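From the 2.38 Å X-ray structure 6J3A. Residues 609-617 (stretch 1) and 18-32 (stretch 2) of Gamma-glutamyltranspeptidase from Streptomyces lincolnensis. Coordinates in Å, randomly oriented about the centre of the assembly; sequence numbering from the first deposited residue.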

# COMPACT_ATOMS: atom_id res chain seq x y z
N GLY A 609 -4.50 -5.17 11.32
CA GLY A 609 -5.10 -3.93 11.83
C GLY A 609 -5.35 -2.88 10.76
O GLY A 609 -5.71 -1.75 11.08
N MET A 610 -5.20 -3.25 9.49
CA MET A 610 -5.34 -2.37 8.32
C MET A 610 -4.94 -0.91 8.58
O MET A 610 -5.75 0.01 8.51
CB MET A 610 -6.75 -2.44 7.70
CG MET A 610 -7.71 -3.40 8.33
SD MET A 610 -7.26 -5.14 8.28
CE MET A 610 -8.27 -5.61 9.69
N GLN A 611 -3.65 -0.73 8.84
CA GLN A 611 -3.14 0.57 9.26
C GLN A 611 -1.70 0.79 8.80
O GLN A 611 -1.40 1.81 8.18
CB GLN A 611 -3.24 0.68 10.78
CG GLN A 611 -3.05 2.07 11.34
CD GLN A 611 -3.02 2.07 12.86
OE1 GLN A 611 -2.16 2.71 13.47
NE2 GLN A 611 -3.93 1.32 13.48
N GLY A 612 -0.83 -0.16 9.12
CA GLY A 612 0.54 -0.17 8.65
C GLY A 612 0.58 -0.17 7.13
O GLY A 612 -0.27 -0.79 6.47
N TYR A 613 1.54 0.56 6.57
CA TYR A 613 1.57 0.75 5.12
C TYR A 613 2.94 1.21 4.65
O TYR A 613 3.56 2.08 5.29
CB TYR A 613 0.47 1.74 4.69
CG TYR A 613 -0.12 1.45 3.31
CD1 TYR A 613 -0.81 0.25 3.06
CD2 TYR A 613 -0.01 2.39 2.28
CE1 TYR A 613 -1.36 -0.02 1.79
CE2 TYR A 613 -0.56 2.14 1.02
CZ TYR A 613 -1.23 0.94 0.77
OH TYR A 613 -1.76 0.72 -0.49
N ALA A 614 3.39 0.62 3.54
CA ALA A 614 4.61 1.04 2.85
C ALA A 614 4.28 1.86 1.60
O ALA A 614 3.27 1.62 0.93
CB ALA A 614 5.45 -0.17 2.47
N VAL A 615 5.12 2.86 1.31
CA VAL A 615 5.02 3.61 0.05
C VAL A 615 6.41 3.88 -0.52
O VAL A 615 7.36 4.09 0.23
CB VAL A 615 4.23 4.94 0.17
CG1 VAL A 615 2.87 4.70 0.80
CG2 VAL A 615 4.98 6.01 0.96
N GLY A 616 6.51 3.90 -1.84
CA GLY A 616 7.72 4.36 -2.51
C GLY A 616 7.73 4.07 -3.99
O GLY A 616 6.74 3.57 -4.54
N ARG A 617 8.86 4.39 -4.62
CA ARG A 617 8.98 4.29 -6.08
C ARG A 617 10.42 4.41 -6.58
O ARG A 617 11.35 4.61 -5.79
CB ARG A 617 8.10 5.34 -6.77
CG ARG A 617 8.53 6.77 -6.52
CD ARG A 617 7.77 7.75 -7.40
NE ARG A 617 8.30 9.10 -7.25
CZ ARG A 617 9.30 9.63 -7.96
NH1 ARG A 617 9.91 8.95 -8.93
NH2 ARG A 617 9.70 10.88 -7.71
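Stretch 2, residues 18-32: THWLASQSAMAVLED

Stretch 2 is mostly a helix. Residues 20-31 are helical, Thr18 and His19 form the lead-in, and Asp32 is the first residue after the helix to leave helical phi/psi. Stretch 1 begins as a loop and becomes a strand over residues 613-616. Both belong to one chain, and touching residues are at least 586 positions apart in sequence. Helix and strand run in nearly the same direction. Their axes cross at -18° and approach to 7.6 Å.

The backbones are closest at the start and separate along the pair. Gly612 CA and Thr18 CA are 3.8 Å apart. Tyr613 CA and Trp20 CA are 5.0 Å apart. Val615 CA lies 6.4 Å from Ser23 CA. Gly616 CA lies 7.0 Å from Met27 CA. Gly612 has no side chain; an ideal CB there would lie 4.0 Å from Thr18 CA, a contact and not a clash.

His19 is the N-cap of the helix. Its ND1 accepts a weak bond from Leu21 N at 3.4 Å. Regular turns follow, for example Gln24 N to Trp20 O at 2.9 Å and Met27 N to Ser23 O at 2.9 Å. The first turn also meets the loop of stretch 1. Trp20 N donates a weak hydrogen bond to Gln611 O at 3.3 Å; its angle of 122° is far from linear. The same carbonyl receives a CA-H...O contact, with His19 CA 3.4 Å from Gln611 O.

The side chain of Gln611 is extended, with chi1 and chi2 both t, and its end comes nearer to stretch 2. The CA-to-CB bond of Trp20 points sideways to stretch 1, and chi1 is p. Its ring reaches back to the loop, where Trp20 CZ3 is 3.9 Å from Met610 O. Trp20 CB also packs against Tyr613 CB at 3.7 Å. The CA-to-CB bond of Tyr613 points toward the helix, but the end of its side chain leads away.

Ser23 ties the helix to the strand. Its CA-to-CB bond points toward stretch 1, and Ser23 OG donates a short hydrogen bond to Tyr613 O at 2.6 Å.

Strand side chains alternate, so Ala614 points away from the helix and Val615 points toward it. Val615 CG2 lies 3.5 Å from Met27 CB, 3.7 Å from Ser23 O and 4.0 Å from Gln24 OE1. This methyl group therefore rests against successive turns of the helix. Met27 continues the apolar contact along the strand. Met27 CE is 3.8 Å from Gly616 CA and 4.1 Å from Arg617 CG.

The far end is held by charge. Arg617 and Glu31 both start out sideways, and the ends of both side chains come nearer to the opposing stretch. They form a two-pronged salt bridge. Arg617 NE donates to Glu31 OE1 at 2.7 Å, and Arg617 NH2 donates to Glu31 OE2 at 2.7 Å. Angles of 166° and 178° make both bonds nearly linear. In all, the two stretches bury 616 Å² between them, counting both sides.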

# COMPACT_ATOMS: atom_id res chain seq x y z
N THR A 18 3.70 2.38 10.68
CA THR A 18 2.51 1.79 11.29
C THR A 18 1.23 2.57 10.97
O THR A 18 0.18 2.23 11.52
CB THR A 18 2.66 1.69 12.83
OG1 THR A 18 3.05 2.96 13.38
CG2 THR A 18 3.70 0.65 13.20
N HIS A 19 1.31 3.59 10.10
CA HIS A 19 0.17 4.39 9.65
C HIS A 19 0.41 5.07 8.30
O HIS A 19 1.38 5.81 8.12
CB HIS A 19 -0.17 5.46 10.68
CG HIS A 19 -1.60 5.89 10.65
ND1 HIS A 19 -2.15 6.58 9.59
CD2 HIS A 19 -2.59 5.76 11.56
CE1 HIS A 19 -3.42 6.84 9.85
NE2 HIS A 19 -3.71 6.35 11.04
N TRP A 20 -0.52 4.85 7.38
CA TRP A 20 -0.38 5.27 5.97
C TRP A 20 -0.18 6.78 5.80
O TRP A 20 0.57 7.22 4.94
CB TRP A 20 -1.59 4.78 5.13
CG TRP A 20 -2.88 5.47 5.44
CD1 TRP A 20 -3.33 6.65 4.91
CD2 TRP A 20 -3.87 5.04 6.38
NE1 TRP A 20 -4.54 6.98 5.47
CE2 TRP A 20 -4.90 6.02 6.37
CE3 TRP A 20 -4.00 3.94 7.23
CZ2 TRP A 20 -6.04 5.91 7.18
CZ3 TRP A 20 -5.13 3.84 8.04
CH2 TRP A 20 -6.14 4.82 8.00
N LEU A 21 -0.88 7.56 6.63
CA LEU A 21 -0.79 9.01 6.62
C LEU A 21 0.64 9.47 6.91
O LEU A 21 1.15 10.41 6.28
CB LEU A 21 -1.75 9.62 7.65
CG LEU A 21 -3.27 9.51 7.41
CD1 LEU A 21 -4.02 10.04 8.62
CD2 LEU A 21 -3.74 10.25 6.17
N ALA A 22 1.29 8.78 7.84
CA ALA A 22 2.67 9.10 8.20
C ALA A 22 3.64 8.65 7.12
O ALA A 22 4.62 9.34 6.83
CB ALA A 22 3.02 8.48 9.54
N SER A 23 3.37 7.49 6.51
CA SER A 23 4.20 6.99 5.42
C SER A 23 4.23 7.97 4.28
O SER A 23 5.30 8.38 3.83
CB SER A 23 3.66 5.67 4.91
OG SER A 23 3.90 4.64 5.83
N GLN A 24 3.04 8.35 3.83
CA GLN A 24 2.89 9.20 2.65
C GLN A 24 3.39 10.62 2.91
O GLN A 24 3.85 11.29 1.98
CB GLN A 24 1.42 9.21 2.18
CG GLN A 24 1.13 9.97 0.88
CD GLN A 24 2.15 9.71 -0.23
OE1 GLN A 24 2.32 8.57 -0.67
NE2 GLN A 24 2.83 10.78 -0.69
N SER A 25 3.29 11.07 4.16
CA SER A 25 3.75 12.41 4.53
C SER A 25 5.27 12.45 4.48
O SER A 25 5.86 13.40 3.96
CB SER A 25 3.25 12.80 5.93
OG SER A 25 1.84 12.94 5.97
N ALA A 26 5.90 11.40 5.02
CA ALA A 26 7.35 11.23 4.94
C ALA A 26 7.82 11.11 3.48
O ALA A 26 8.84 11.67 3.09
CB ALA A 26 7.77 10.01 5.73
N MET A 27 7.05 10.39 2.68
CA MET A 27 7.35 10.23 1.27
C MET A 27 7.23 11.55 0.53
O MET A 27 8.03 11.83 -0.37
CB MET A 27 6.39 9.22 0.65
CG MET A 27 6.72 8.86 -0.78
SD MET A 27 8.22 7.88 -0.84
CE MET A 27 8.65 8.03 -2.57
N ALA A 28 6.23 12.34 0.89
CA ALA A 28 6.07 13.70 0.35
C ALA A 28 7.35 14.54 0.52
O ALA A 28 7.71 15.30 -0.37
CB ALA A 28 4.88 14.40 1.00
N VAL A 29 8.02 14.37 1.65
CA VAL A 29 9.27 15.08 1.91
C VAL A 29 10.37 14.62 0.95
O VAL A 29 11.14 15.44 0.45
CB VAL A 29 9.69 14.91 3.38
CG1 VAL A 29 11.10 15.43 3.63
CG2 VAL A 29 8.68 15.63 4.27
N LEU A 30 10.43 13.32 0.69
CA LEU A 30 11.38 12.80 -0.30
C LEU A 30 11.10 13.40 -1.68
O LEU A 30 12.02 13.91 -2.32
CB LEU A 30 11.36 11.28 -0.35
CG LEU A 30 11.78 10.56 0.94
CD1 LEU A 30 11.79 9.05 0.71
CD2 LEU A 30 13.14 11.02 1.44
N GLU A 31 9.83 13.39 -2.08
CA GLU A 31 9.40 13.98 -3.35
C GLU A 31 9.76 15.47 -3.50
O GLU A 31 9.96 15.97 -4.61
CB GLU A 31 7.88 13.82 -3.52
CG GLU A 31 7.38 12.39 -3.66
CD GLU A 31 7.78 11.72 -4.96
OE1 GLU A 31 7.44 10.52 -5.12
OE2 GLU A 31 8.44 12.36 -5.82
N ASP A 32 9.83 16.16 -2.37
CA ASP A 32 10.17 17.57 -2.30
C ASP A 32 11.70 17.80 -2.13
O ASP A 32 12.14 18.91 -1.82
CB ASP A 32 9.36 18.16 -1.13
CG ASP A 32 9.02 19.64 -1.32
OD1 ASP A 32 8.56 20.03 -2.42
OD2 ASP A 32 9.19 20.40 -0.34